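Carbon monoxide dehydrogenase (Thermococcus sp. AM4, PDB 6T7J) catalyses the reversible oxidation of carbon monoxide to carbon dioxide, normally at a nickel-iron cluster C that lacks its nickel in this as-isolated preparation. Local coordinates at residues E22-A27 with A35-L40; R221-D226 with F567-V572; S274-E279 with E379-I384; E424-T429 with E509-P514. All coordinates share one frame; numbering follows the deposited sequence.

Contact 1 (E22-A27 with A35-L40)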
loop_
_atom_site.group_PDB
_atom_site.type_symbol
_atom_site.label_atom_id
_atom_site.label_comp_id
_atom_site.label_asym_id
_atom_site.label_seq_id
_atom_site.Cartn_x
_atom_site.Cartn_y
_atom_site.Cartn_z
ATOM N N GLU A 22 30.392 -14.830 19.655
ATOM C CA GLU A 22 31.151 -15.959 19.122
ATOM C C GLU A 22 30.775 -16.239 17.674
ATOM O O GLU A 22 31.647 -16.489 16.832
ATOM C CB GLU A 22 30.921 -17.213 19.970
ATOM C CG GLU A 22 30.527 -16.968 21.416
ATOM C CD GLU A 22 30.173 -18.260 22.141
ATOM O OE1 GLU A 22 30.256 -19.338 21.513
ATOM O OE2 GLU A 22 29.812 -18.201 23.335
ATOM N N LEU A 23 29.481 -16.178 17.359
ATOM C CA LEU A 23 29.036 -16.526 16.018
ATOM C C LEU A 23 29.315 -15.414 15.016
ATOM O O LEU A 23 29.586 -15.700 13.845
ATOM C CB LEU A 23 27.550 -16.876 16.037
ATOM C CG LEU A 23 27.216 -18.358 16.243
ATOM C CD1 LEU A 23 28.122 -19.011 17.277
ATOM C CD2 LEU A 23 25.770 -18.505 16.645
ATOM N N ILE A 24 29.276 -14.152 15.447
ATOM C CA ILE A 24 29.710 -13.073 14.560
ATOM C C ILE A 24 31.183 -13.240 14.211
ATOM O O ILE A 24 31.592 -13.066 13.053
ATOM C CB ILE A 24 29.423 -11.702 15.200
ATOM C CG1 ILE A 24 27.917 -11.500 15.357
ATOM C CG2 ILE A 24 30.014 -10.580 14.357
ATOM C CD1 ILE A 24 27.546 -10.191 16.004
ATOM N N GLU A 25 32.006 -13.614 15.195
ATOM C CA GLU A 25 33.420 -13.827 14.905
ATOM C C GLU A 25 33.636 -15.046 14.014
ATOM O O GLU A 25 34.527 -15.043 13.158
ATOM C CB GLU A 25 34.205 -13.978 16.194
ATOM C CG GLU A 25 33.901 -12.932 17.203
ATOM C CD GLU A 25 34.476 -13.321 18.505
ATOM O OE1 GLU A 25 34.009 -12.822 19.563
ATOM O OE2 GLU A 25 35.492 -14.062 18.465
ATOM N N LYS A 26 32.845 -16.102 14.218
ATOM C CA LYS A 26 32.928 -17.261 13.333
ATOM C C LYS A 26 32.569 -16.884 11.902
ATOM O O LYS A 26 33.232 -17.316 10.949
ATOM C CB LYS A 26 32.014 -18.375 13.843
ATOM C CG LYS A 26 32.063 -19.644 13.010
ATOM C CD LYS A 26 31.283 -20.766 13.671
ATOM C CE LYS A 26 31.550 -22.096 12.991
ATOM N NZ LYS A 26 31.153 -22.077 11.559
ATOM N N ALA A 27 31.521 -16.073 11.730
ATOM C CA ALA A 27 31.165 -15.585 10.403
ATOM C C ALA A 27 32.303 -14.783 9.790
ATOM O O ALA A 27 32.588 -14.908 8.592
ATOM C CB ALA A 27 29.898 -14.734 10.482
ATOM N N ALA A 35 24.077 -9.195 9.236
ATOM C CA ALA A 35 23.380 -7.916 9.145
ATOM C C ALA A 35 24.225 -6.772 9.692
ATOM O O ALA A 35 24.120 -5.638 9.213
ATOM C CB ALA A 35 22.042 -7.992 9.883
ATOM N N TRP A 36 25.074 -7.050 10.685
ATOM C CA TRP A 36 25.916 -6.003 11.255
ATOM C C TRP A 36 26.965 -5.524 10.254
ATOM O O TRP A 36 27.189 -4.314 10.110
ATOM C CB TRP A 36 26.582 -6.514 12.534
ATOM C CG TRP A 36 25.634 -6.747 13.680
ATOM C CD1 TRP A 36 25.169 -5.815 14.560
ATOM C CD2 TRP A 36 25.052 -7.998 14.076
ATOM N NE1 TRP A 36 24.330 -6.403 15.475
ATOM C CE2 TRP A 36 24.242 -7.743 15.202
ATOM C CE3 TRP A 36 25.133 -9.305 13.586
ATOM C CZ2 TRP A 36 23.519 -8.746 15.845
ATOM C CZ3 TRP A 36 24.416 -10.300 14.228
ATOM C CH2 TRP A 36 23.619 -10.014 15.345
ATOM N N HIS A 37 27.617 -6.457 9.552
ATOM C CA HIS A 37 28.616 -6.076 8.558
ATOM C C HIS A 37 27.999 -5.231 7.450
ATOM O O HIS A 37 28.586 -4.231 7.017
ATOM C CB HIS A 37 29.276 -7.323 7.968
ATOM C CG HIS A 37 29.893 -8.225 8.992
ATOM N ND1 HIS A 37 29.235 -9.316 9.517
ATOM C CD2 HIS A 37 31.110 -8.198 9.586
ATOM C CE1 HIS A 37 30.018 -9.921 10.393
ATOM N NE2 HIS A 37 31.160 -9.261 10.454
ATOM N N ARG A 38 26.809 -5.610 6.983
ATOM C CA ARG A 38 26.175 -4.855 5.909
ATOM C C ARG A 38 25.658 -3.509 6.401
ATOM O O ARG A 38 25.689 -2.523 5.652
ATOM C CB ARG A 38 25.059 -5.690 5.282
ATOM C CG ARG A 38 25.576 -6.964 4.615
ATOM C CD ARG A 38 24.486 -7.695 3.854
ATOM N NE ARG A 38 23.439 -8.179 4.747
ATOM C CZ ARG A 38 23.439 -9.379 5.320
ATOM N NH1 ARG A 38 24.434 -10.226 5.092
ATOM N NH2 ARG A 38 22.445 -9.730 6.124
ATOM N N LEU A 39 25.199 -3.437 7.655
ATOM C CA LEU A 39 24.896 -2.141 8.254
ATOM C C LEU A 39 26.122 -1.238 8.245
ATOM O O LEU A 39 26.028 -0.053 7.904
ATOM C CB LEU A 39 24.383 -2.318 9.682
ATOM C CG LEU A 39 24.282 -1.017 10.484
ATOM C CD1 LEU A 39 23.196 -0.120 9.904
ATOM C CD2 LEU A 39 24.026 -1.295 11.960
ATOM N N LEU A 40 27.284 -1.784 8.621
ATOM C CA LEU A 40 28.519 -1.008 8.558
ATOM C C LEU A 40 28.825 -0.575 7.129
ATOM O O LEU A 40 29.304 0.541 6.896
ATOM C CB LEU A 40 29.682 -1.820 9.132
ATOM C CG LEU A 40 29.682 -2.046 10.645
ATOM C CD1 LEU A 40 30.910 -2.840 11.069
ATOM C CD2 LEU A 40 29.611 -0.720 11.383
#
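The six-membered ring of W36 carries I24 CD1 on one face, while the neighbouring imidazole of H37 meets the other branch of the same isoleucine obliquely. This is the packing of a helix-loop-helix unit at the amino-terminal end of the chain: helix 20-30 and helix 35-42 are joined by a short loop, and I24 reaches from the first helix to the second. I24 CD1 stands 3.7 Å from the centroid of the W36 benzene ring and 17° off its normal, a CH-pi contact displaced toward the rim, so that the closest ring carbon is W36 CE3 at 3.5 Å. The I24 and W36 side chains cross at about a right angle: I24 CG1 is anti to the carbonyl carbon (chi1 -65°) and CD1 continues extended (chi2 179°), which carries the methyl out over the ring. CG2, anti to the backbone N, is left beside the histidine. L327 of helix 325-330 also packs against both I24 and W36, adding a third helix to this buried apolar cluster.

H37 ND1 pairs with the backbone N of T34, just ahead of its own helix, and H37 NE2 bonds to E28 OE2 on the first helix, so both ring nitrogens are held and the ring's rotation is fixed. Such pairing is consistent with a neutral ring protonated at NE2. With the plane set in this way, H37 CE1 lies 4.0 Å from I24 CG2.

Contact 2 (R221-D226 with F567-V572)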
loop_
_atom_site.group_PDB
_atom_site.type_symbol
_atom_site.label_atom_id
_atom_site.label_comp_id
_atom_site.label_asym_id
_atom_site.label_seq_id
_atom_site.Cartn_x
_atom_site.Cartn_y
_atom_site.Cartn_z
ATOM N N ARG A 221 -6.632 5.212 12.000
ATOM C CA ARG A 221 -7.737 4.334 11.616
ATOM C C ARG A 221 -7.230 2.996 11.078
ATOM O O ARG A 221 -7.768 1.933 11.414
ATOM C CB ARG A 221 -8.621 5.028 10.577
ATOM C CG ARG A 221 -9.702 4.136 9.975
ATOM C CD ARG A 221 -10.878 4.950 9.446
ATOM N NE ARG A 221 -10.488 5.860 8.371
ATOM C CZ ARG A 221 -11.300 6.751 7.811
ATOM N NH1 ARG A 221 -12.558 6.858 8.223
ATOM N NH2 ARG A 221 -10.856 7.538 6.839
ATOM N N THR A 222 -6.184 3.031 10.251
ATOM C CA THR A 222 -5.638 1.802 9.678
ATOM C C THR A 222 -4.975 0.939 10.747
ATOM O O THR A 222 -5.134 -0.291 10.756
ATOM C CB THR A 222 -4.642 2.146 8.569
ATOM O OG1 THR A 222 -5.284 2.970 7.587
ATOM C CG2 THR A 222 -4.121 0.882 7.902
ATOM N N SER A 223 -4.224 1.565 11.655
ATOM C CA SER A 223 -3.636 0.823 12.764
ATOM C C SER A 223 -4.715 0.171 13.617
ATOM O O SER A 223 -4.535 -0.947 14.111
ATOM C CB SER A 223 -2.771 1.752 13.611
ATOM O OG SER A 223 -3.579 2.545 14.465
ATOM N N LEU A 224 -5.846 0.855 13.802
ATOM C CA LEU A 224 -6.943 0.259 14.557
ATOM C C LEU A 224 -7.547 -0.921 13.807
ATOM O O LEU A 224 -7.902 -1.936 14.418
ATOM C CB LEU A 224 -8.007 1.312 14.861
ATOM C CG LEU A 224 -7.611 2.353 15.908
ATOM C CD1 LEU A 224 -8.740 3.350 16.141
ATOM C CD2 LEU A 224 -7.203 1.675 17.207
ATOM N N ALA A 225 -7.674 -0.805 12.480
ATOM C CA ALA A 225 -8.089 -1.954 11.679
ATOM C C ALA A 225 -7.140 -3.132 11.864
ATOM O O ALA A 225 -7.569 -4.290 11.822
ATOM C CB ALA A 225 -8.176 -1.572 10.201
ATOM N N ASP A 226 -5.850 -2.857 12.059
ATOM C CA ASP A 226 -4.903 -3.935 12.338
ATOM C C ASP A 226 -5.136 -4.531 13.725
ATOM O O ASP A 226 -5.464 -5.715 13.862
ATOM C CB ASP A 226 -3.465 -3.424 12.206
ATOM C CG ASP A 226 -2.417 -4.504 12.492
ATOM O OD1 ASP A 226 -2.784 -5.675 12.733
ATOM O OD2 ASP A 226 -1.210 -4.177 12.469
ATOM N N PHE A 567 -1.344 0.976 19.441
ATOM C CA PHE A 567 -1.211 1.144 20.882
ATOM C C PHE A 567 -1.541 2.576 21.276
ATOM O O PHE A 567 -2.417 2.814 22.114
ATOM C CB PHE A 567 0.196 0.756 21.336
ATOM C CG PHE A 567 0.351 -0.710 21.634
ATOM C CD1 PHE A 567 -0.760 -1.494 21.899
ATOM C CD2 PHE A 567 1.601 -1.303 21.644
ATOM C CE1 PHE A 567 -0.626 -2.841 22.171
ATOM C CE2 PHE A 567 1.741 -2.653 21.915
ATOM C CZ PHE A 567 0.625 -3.422 22.179
ATOM N N VAL A 568 -0.876 3.547 20.644
ATOM C CA VAL A 568 -1.190 4.954 20.895
ATOM C C VAL A 568 -2.689 5.195 20.754
ATOM O O VAL A 568 -3.340 5.728 21.661
ATOM C CB VAL A 568 -0.382 5.865 19.952
ATOM C CG1 VAL A 568 -0.899 7.293 20.026
ATOM C CG2 VAL A 568 1.100 5.817 20.304
ATOM N N ALA A 569 -3.264 4.763 19.628
ATOM C CA ALA A 569 -4.682 4.991 19.363
ATOM C C ALA A 569 -5.574 4.292 20.378
ATOM O O ALA A 569 -6.698 4.743 20.627
ATOM C CB ALA A 569 -5.028 4.526 17.948
ATOM N N SER A 570 -5.106 3.190 20.962
ATOM C CA SER A 570 -5.830 2.540 22.046
ATOM C C SER A 570 -5.682 3.277 23.370
ATOM O O SER A 570 -6.301 2.872 24.359
ATOM C CB SER A 570 -5.358 1.093 22.203
ATOM O OG SER A 570 -5.417 0.408 20.965
ATOM N N GLY A 571 -4.877 4.334 23.414
ATOM C CA GLY A 571 -4.778 5.181 24.581
ATOM C C GLY A 571 -3.597 4.936 25.494
ATOM O O GLY A 571 -3.563 5.510 26.588
ATOM N N VAL A 572 -2.626 4.117 25.093
ATOM C CA VAL A 572 -1.478 3.811 25.939
ATOM C C VAL A 572 -0.287 4.651 25.501
ATOM O O VAL A 572 0.017 4.748 24.304
ATOM C CB VAL A 572 -1.136 2.308 25.926
ATOM C CG1 VAL A 572 -1.110 1.759 24.537
ATOM C CG2 VAL A 572 0.204 2.062 26.585
#
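L224 reaches A569 by setting CG beside its backbone N and anti to the carbonyl carbon (chi1 -72°). With CD1 running on extended (chi2 180°), the second branch, CD2, is the one turned across the contact. It touches the methyl of A569, L224 CD2 lying 3.7 Å from A569 CB, and the branch carbon follows, with L224 CG to A569 CB at 3.9 Å. The alanine points its short side chain toward helix 212-242, and the CA atoms of L224 and A569, 7.1 Å apart, mark the nearest backbone approach of the two segments.

Two serines border this apolar touch, their hydroxyls occupied outside it. S223 OG bonds to I220 O in its own helix, and S570 OG bonds to Y566 O and to W228 NE1 from the facing helix. The W228 bond is a polar tie between the two helices, as is the one from D226 OD2 to S562 OG.

Just beyond the alanine the second helix stops. G571 has positive phi (100°), G571 N bonds to V568 O at 2.7 Å, and V572 N bonds back to F567 O at 3.3 Å. This is a Schellman motif closing helix 558-569, which links parallel strands 548-552 and 574-576: the beta-alpha-beta crossover of a Rossmann-like sheet, here backed by the long helix 212-242.

Contact 3 (S274-E279 with E379-I384); sequences STKIAE and EKADEI
K276 and A381 form the buried, apolar side of this contact, while D382 and E279, both partly exposed, form the side nearer solvent, where a salt bridge is close but its hydrogen bond weak. On the buried side the aliphatic start of the lysine lies against the alanine methyl, K276 CG to A381 CB being 4.2 Å. The chain then bends (chi2 -52°) and runs extended to its end, so that it crosses the side chain of D382 at about a right angle. The approach is progressive: K276 CE is 3.4 Å from D382 OD1, and K276 NZ is 3.2 Å from the same oxygen.

The ammonium group has other support. It bonds to Y121 O and makes a cation-pi interaction with Y122, whose side chain also touches A381. The buried lysine thus joins two helices and the loop carrying both tyrosines.

D382 sits in the first turn of its helix, two residues after the N-cap K380, where a carboxylate would probably be favoured by the helix end. E279 OE2 lies 6.5 Å from D382 OD1, a like-charged neighbour that would tend to make the lysine's positive charge more welcome.

Away from this margin, I277 packs on A385 and I388, one and two turns further along helix 381-395. Helix 271-281 follows strand 261-268, and helix 381-395 follows 372-373, an outermost strand of the same parallel sheet, so the contact joins two sheet-flanking helices.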
loop_
_atom_site.group_PDB
_atom_site.type_symbol
_atom_site.label_atom_id
_atom_site.label_comp_id
_atom_site.label_asym_id
_atom_site.label_seq_id
_atom_site.Cartn_x
_atom_site.Cartn_y
_atom_site.Cartn_z
ATOM N N SER A 274 3.992 -24.139 10.978
ATOM C CA SER A 274 4.973 -24.519 11.990
ATOM C C SER A 274 4.418 -25.559 12.956
ATOM O O SER A 274 5.155 -26.445 13.400
ATOM C CB SER A 274 5.453 -23.283 12.750
ATOM O OG SER A 274 4.402 -22.702 13.502
ATOM N N THR A 275 3.129 -25.472 13.304
ATOM C CA THR A 275 2.554 -26.493 14.176
ATOM C C THR A 275 2.611 -27.866 13.518
ATOM O O THR A 275 2.993 -28.858 14.155
ATOM C CB THR A 275 1.113 -26.136 14.543
ATOM O OG1 THR A 275 0.341 -25.954 13.348
ATOM C CG2 THR A 275 1.071 -24.860 15.370
ATOM N N LYS A 276 2.253 -27.938 12.233
ATOM C CA LYS A 276 2.330 -29.201 11.510
ATOM C C LYS A 276 3.766 -29.701 11.421
ATOM O O LYS A 276 4.029 -30.890 11.637
ATOM C CB LYS A 276 1.730 -29.044 10.114
ATOM C CG LYS A 276 0.213 -29.024 10.094
ATOM C CD LYS A 276 -0.359 -30.216 10.838
ATOM C CE LYS A 276 -1.853 -30.324 10.624
ATOM N NZ LYS A 276 -2.445 -31.487 11.343
ATOM N N ILE A 277 4.709 -28.807 11.108
ATOM C CA ILE A 277 6.109 -29.214 10.995
ATOM C C ILE A 277 6.606 -29.779 12.321
ATOM O O ILE A 277 7.240 -30.840 12.365
ATOM C CB ILE A 277 6.980 -28.035 10.525
ATOM C CG1 ILE A 277 6.622 -27.632 9.093
ATOM C CG2 ILE A 277 8.454 -28.398 10.615
ATOM C CD1 ILE A 277 6.919 -28.695 8.064
ATOM N N ALA A 278 6.317 -29.079 13.422
ATOM C CA ALA A 278 6.795 -29.515 14.731
ATOM C C ALA A 278 6.174 -30.849 15.126
ATOM O O ALA A 278 6.876 -31.760 15.583
ATOM C CB ALA A 278 6.495 -28.446 15.783
ATOM N N GLU A 279 4.855 -30.985 14.951
ATOM C CA GLU A 279 4.195 -32.232 15.322
ATOM C C GLU A 279 4.701 -33.399 14.482
ATOM O O GLU A 279 4.931 -34.495 15.007
ATOM C CB GLU A 279 2.680 -32.082 15.185
ATOM C CG GLU A 279 2.028 -31.386 16.367
ATOM C CD GLU A 279 0.656 -30.834 16.037
ATOM O OE1 GLU A 279 0.307 -29.756 16.561
ATOM O OE2 GLU A 279 -0.075 -31.478 15.254
ATOM N N GLU A 379 -4.784 -28.709 2.664
ATOM C CA GLU A 379 -5.446 -29.989 2.425
ATOM C C GLU A 379 -4.476 -31.164 2.473
ATOM O O GLU A 379 -4.860 -32.259 2.900
ATOM C CB GLU A 379 -6.180 -29.961 1.085
ATOM C CG GLU A 379 -7.439 -30.815 1.068
ATOM C CD GLU A 379 -8.083 -30.881 -0.301
ATOM O OE1 GLU A 379 -8.807 -29.930 -0.665
ATOM O OE2 GLU A 379 -7.867 -31.887 -1.013
ATOM N N LYS A 380 -3.233 -30.969 2.041
ATOM C CA LYS A 380 -2.208 -32.009 2.084
ATOM C C LYS A 380 -1.126 -31.674 3.108
ATOM O O LYS A 380 0.050 -31.987 2.918
ATOM C CB LYS A 380 -1.588 -32.220 0.704
ATOM C CG LYS A 380 -2.569 -32.703 -0.355
ATOM C CD LYS A 380 -2.999 -34.141 -0.103
ATOM C CE LYS A 380 -4.117 -34.564 -1.048
ATOM N NZ LYS A 380 -4.606 -35.940 -0.746
ATOM N N ALA A 381 -1.533 -31.053 4.220
ATOM C CA ALA A 381 -0.581 -30.476 5.166
ATOM C C ALA A 381 0.382 -31.523 5.712
ATOM O O ALA A 381 1.603 -31.315 5.724
ATOM C CB ALA A 381 -1.336 -29.797 6.309
ATOM N N ASP A 382 -0.147 -32.656 6.178
ATOM C CA ASP A 382 0.702 -33.660 6.809
ATOM C C ASP A 382 1.690 -34.262 5.815
ATOM O O ASP A 382 2.839 -34.545 6.172
ATOM C CB ASP A 382 -0.159 -34.749 7.448
ATOM C CG ASP A 382 -0.585 -34.401 8.863
ATOM O OD1 ASP A 382 -1.053 -33.263 9.085
ATOM O OD2 ASP A 382 -0.452 -35.264 9.755
ATOM N N GLU A 383 1.269 -34.450 4.561
ATOM C CA GLU A 383 2.171 -35.009 3.556
ATOM C C GLU A 383 3.321 -34.056 3.249
ATOM O O GLU A 383 4.483 -34.479 3.166
ATOM C CB GLU A 383 1.390 -35.343 2.285
ATOM C CG GLU A 383 0.530 -36.594 2.395
ATOM C CD GLU A 383 -0.915 -36.287 2.751
ATOM O OE1 GLU A 383 -1.816 -36.975 2.226
ATOM O OE2 GLU A 383 -1.150 -35.358 3.554
ATOM N N ILE A 384 3.021 -32.764 3.088
ATOM C CA ILE A 384 4.068 -31.779 2.832
ATOM C C ILE A 384 5.010 -31.679 4.025
ATOM O O ILE A 384 6.234 -31.577 3.864
ATOM C CB ILE A 384 3.445 -30.413 2.485
ATOM C CG1 ILE A 384 2.360 -30.567 1.417
ATOM C CG2 ILE A 384 4.517 -29.440 2.017
ATOM C CD1 ILE A 384 2.892 -30.747 0.019
#

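Contact 4 (E424-T429 with E509-P514)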
loop_
_atom_site.group_PDB
_atom_site.type_symbol
_atom_site.label_atom_id
_atom_site.label_comp_id
_atom_site.label_asym_id
_atom_site.label_seq_id
_atom_site.Cartn_x
_atom_site.Cartn_y
_atom_site.Cartn_z
ATOM N N GLU A 424 -6.925 -17.255 34.789
ATOM C CA GLU A 424 -6.912 -18.515 35.526
ATOM C C GLU A 424 -5.893 -18.486 36.657
ATOM O O GLU A 424 -6.111 -19.102 37.707
ATOM C CB GLU A 424 -6.614 -19.678 34.578
ATOM C CG GLU A 424 -7.843 -20.330 33.964
ATOM C CD GLU A 424 -7.505 -21.608 33.215
ATOM O OE1 GLU A 424 -8.351 -22.082 32.425
ATOM O OE2 GLU A 424 -6.390 -22.137 33.416
ATOM N N ALA A 425 -4.777 -17.780 36.461
ATOM C CA ALA A 425 -3.776 -17.674 37.516
ATOM C C ALA A 425 -4.288 -16.857 38.695
ATOM O O ALA A 425 -3.875 -17.091 39.836
ATOM C CB ALA A 425 -2.492 -17.059 36.962
ATOM N N LEU A 426 -5.183 -15.905 38.444
ATOM C CA LEU A 426 -5.749 -15.063 39.489
ATOM C C LEU A 426 -6.993 -15.669 40.124
ATOM O O LEU A 426 -7.725 -14.958 40.823
ATOM C CB LEU A 426 -6.082 -13.678 38.928
ATOM C CG LEU A 426 -4.956 -12.860 38.295
ATOM C CD1 LEU A 426 -5.506 -11.978 37.184
ATOM C CD2 LEU A 426 -4.243 -12.022 39.344
ATOM N N GLY A 427 -7.256 -16.953 39.891
ATOM C CA GLY A 427 -8.425 -17.591 40.461
ATOM C C GLY A 427 -9.704 -17.393 39.683
ATOM O O GLY A 427 -10.789 -17.558 40.249
ATOM N N GLY A 428 -9.616 -17.041 38.401
ATOM C CA GLY A 428 -10.787 -16.855 37.574
ATOM C C GLY A 428 -11.360 -15.454 37.571
ATOM O O GLY A 428 -12.303 -15.192 36.814
ATOM N N THR A 429 -10.823 -14.548 38.385
ATOM C CA THR A 429 -11.301 -13.177 38.462
ATOM C C THR A 429 -10.120 -12.220 38.359
ATOM O O THR A 429 -8.979 -12.574 38.660
ATOM C CB THR A 429 -12.078 -12.927 39.768
ATOM O OG1 THR A 429 -12.715 -11.646 39.714
ATOM C CG2 THR A 429 -11.146 -12.979 40.973
ATOM N N GLU A 509 5.321 -14.724 43.691
ATOM C CA GLU A 509 5.398 -15.940 44.490
ATOM C C GLU A 509 4.023 -16.378 44.986
ATOM O O GLU A 509 3.805 -17.570 45.224
ATOM C CB GLU A 509 6.366 -15.745 45.658
ATOM C CG GLU A 509 7.804 -16.109 45.305
ATOM C CD GLU A 509 8.811 -15.603 46.316
ATOM O OE1 GLU A 509 8.716 -15.998 47.498
ATOM O OE2 GLU A 509 9.701 -14.815 45.931
ATOM N N ALA A 510 3.083 -15.438 45.124
ATOM C CA ALA A 510 1.726 -15.791 45.519
ATOM C C ALA A 510 0.938 -16.440 44.389
ATOM O O ALA A 510 -0.017 -17.176 44.661
ATOM C CB ALA A 510 0.984 -14.550 46.020
ATOM N N LEU A 511 1.304 -16.178 43.135
ATOM C CA LEU A 511 0.626 -16.781 41.995
ATOM C C LEU A 511 1.515 -17.728 41.200
ATOM O O LEU A 511 1.043 -18.323 40.224
ATOM C CB LEU A 511 0.072 -15.688 41.073
ATOM C CG LEU A 511 -0.746 -14.596 41.769
ATOM C CD1 LEU A 511 -1.307 -13.618 40.754
ATOM C CD2 LEU A 511 -1.865 -15.205 42.605
ATOM N N ASN A 512 2.780 -17.890 41.595
ATOM C CA ASN A 512 3.735 -18.771 40.915
ATOM C C ASN A 512 3.862 -18.427 39.430
ATOM O O ASN A 512 3.753 -19.286 38.553
ATOM C CB ASN A 512 3.369 -20.245 41.107
ATOM C CG ASN A 512 4.530 -21.170 40.809
ATOM O OD1 ASN A 512 5.691 -20.760 40.857
ATOM N ND2 ASN A 512 4.226 -22.422 40.489
ATOM N N ILE A 513 4.099 -17.149 39.155
ATOM C CA ILE A 513 4.373 -16.678 37.799
ATOM C C ILE A 513 5.681 -15.901 37.829
ATOM O O ILE A 513 6.132 -15.461 38.897
ATOM C CB ILE A 513 3.217 -15.807 37.251
ATOM C CG1 ILE A 513 2.977 -14.598 38.157
ATOM C CG2 ILE A 513 1.944 -16.632 37.098
ATOM C CD1 ILE A 513 1.902 -13.663 37.652
ATOM N N PRO A 514 6.336 -15.742 36.682
ATOM C CA PRO A 514 7.531 -14.895 36.629
ATOM C C PRO A 514 7.145 -13.429 36.646
ATOM O O PRO A 514 5.967 -13.090 36.449
ATOM C CB PRO A 514 8.189 -15.287 35.295
ATOM C CG PRO A 514 7.484 -16.533 34.843
ATOM C CD PRO A 514 6.112 -16.450 35.412
#
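L511 leans toward A425 and L426, and its atoms can be taken in order. L511 CB starts 4.4 Å from A425 O, the carbonyl oxygen in the last turn of helix 419-425. L511 CG, anti to its own carbonyl carbon (chi1 -50°), keeps the same 4.4 Å from A425 O, so the chain skirts that oxygen instead of pressing on it. The two methyls then part: L511 CD2 comes to 3.9 Å from A425 O, while L511 CD1 meets L426 CD2 at 3.6 Å, an apolar touch between two leucines that cross obliquely. L426 points its CB away, but its tip returns to make this contact. A looser pair lies alongside, A425 CB to I513 CG2 at 4.5 Å.

Both segments are finishing helices here. G427, with positive phi, is the C-prime residue of a Schellman motif that ends helix 419-425, and N512 leaves helix 502-511 with positive phi (55°). I513 also rests on F417, and L426 packs on P432 and L433 of helix 431-439. Helix 502-511 then leads into 516-518, an outermost strand of the second parallel sheet.

The four contacts are separate, their centres 29 to 42 Å apart. Contact 1 stands alone near the amino terminus, with the side chain of W36 about 12 Å from a bound broken Fe4S4 cluster. Contacts 3 and 4 are both nested in the chain loop closed by contact 2, whose nearest atoms are about 18 Å from each. Contact 3 serves the sheet containing strand 261-268, contacts 2 and 4 the sheet containing strand 548-552. Cluster pocket residues H269 and C304 accompany the first sheet, and C481, C522 and K559 the second. No contact includes a residue of that pocket, but contacts 2, 3 and 4 involve helices of the two sheets that carry those residues.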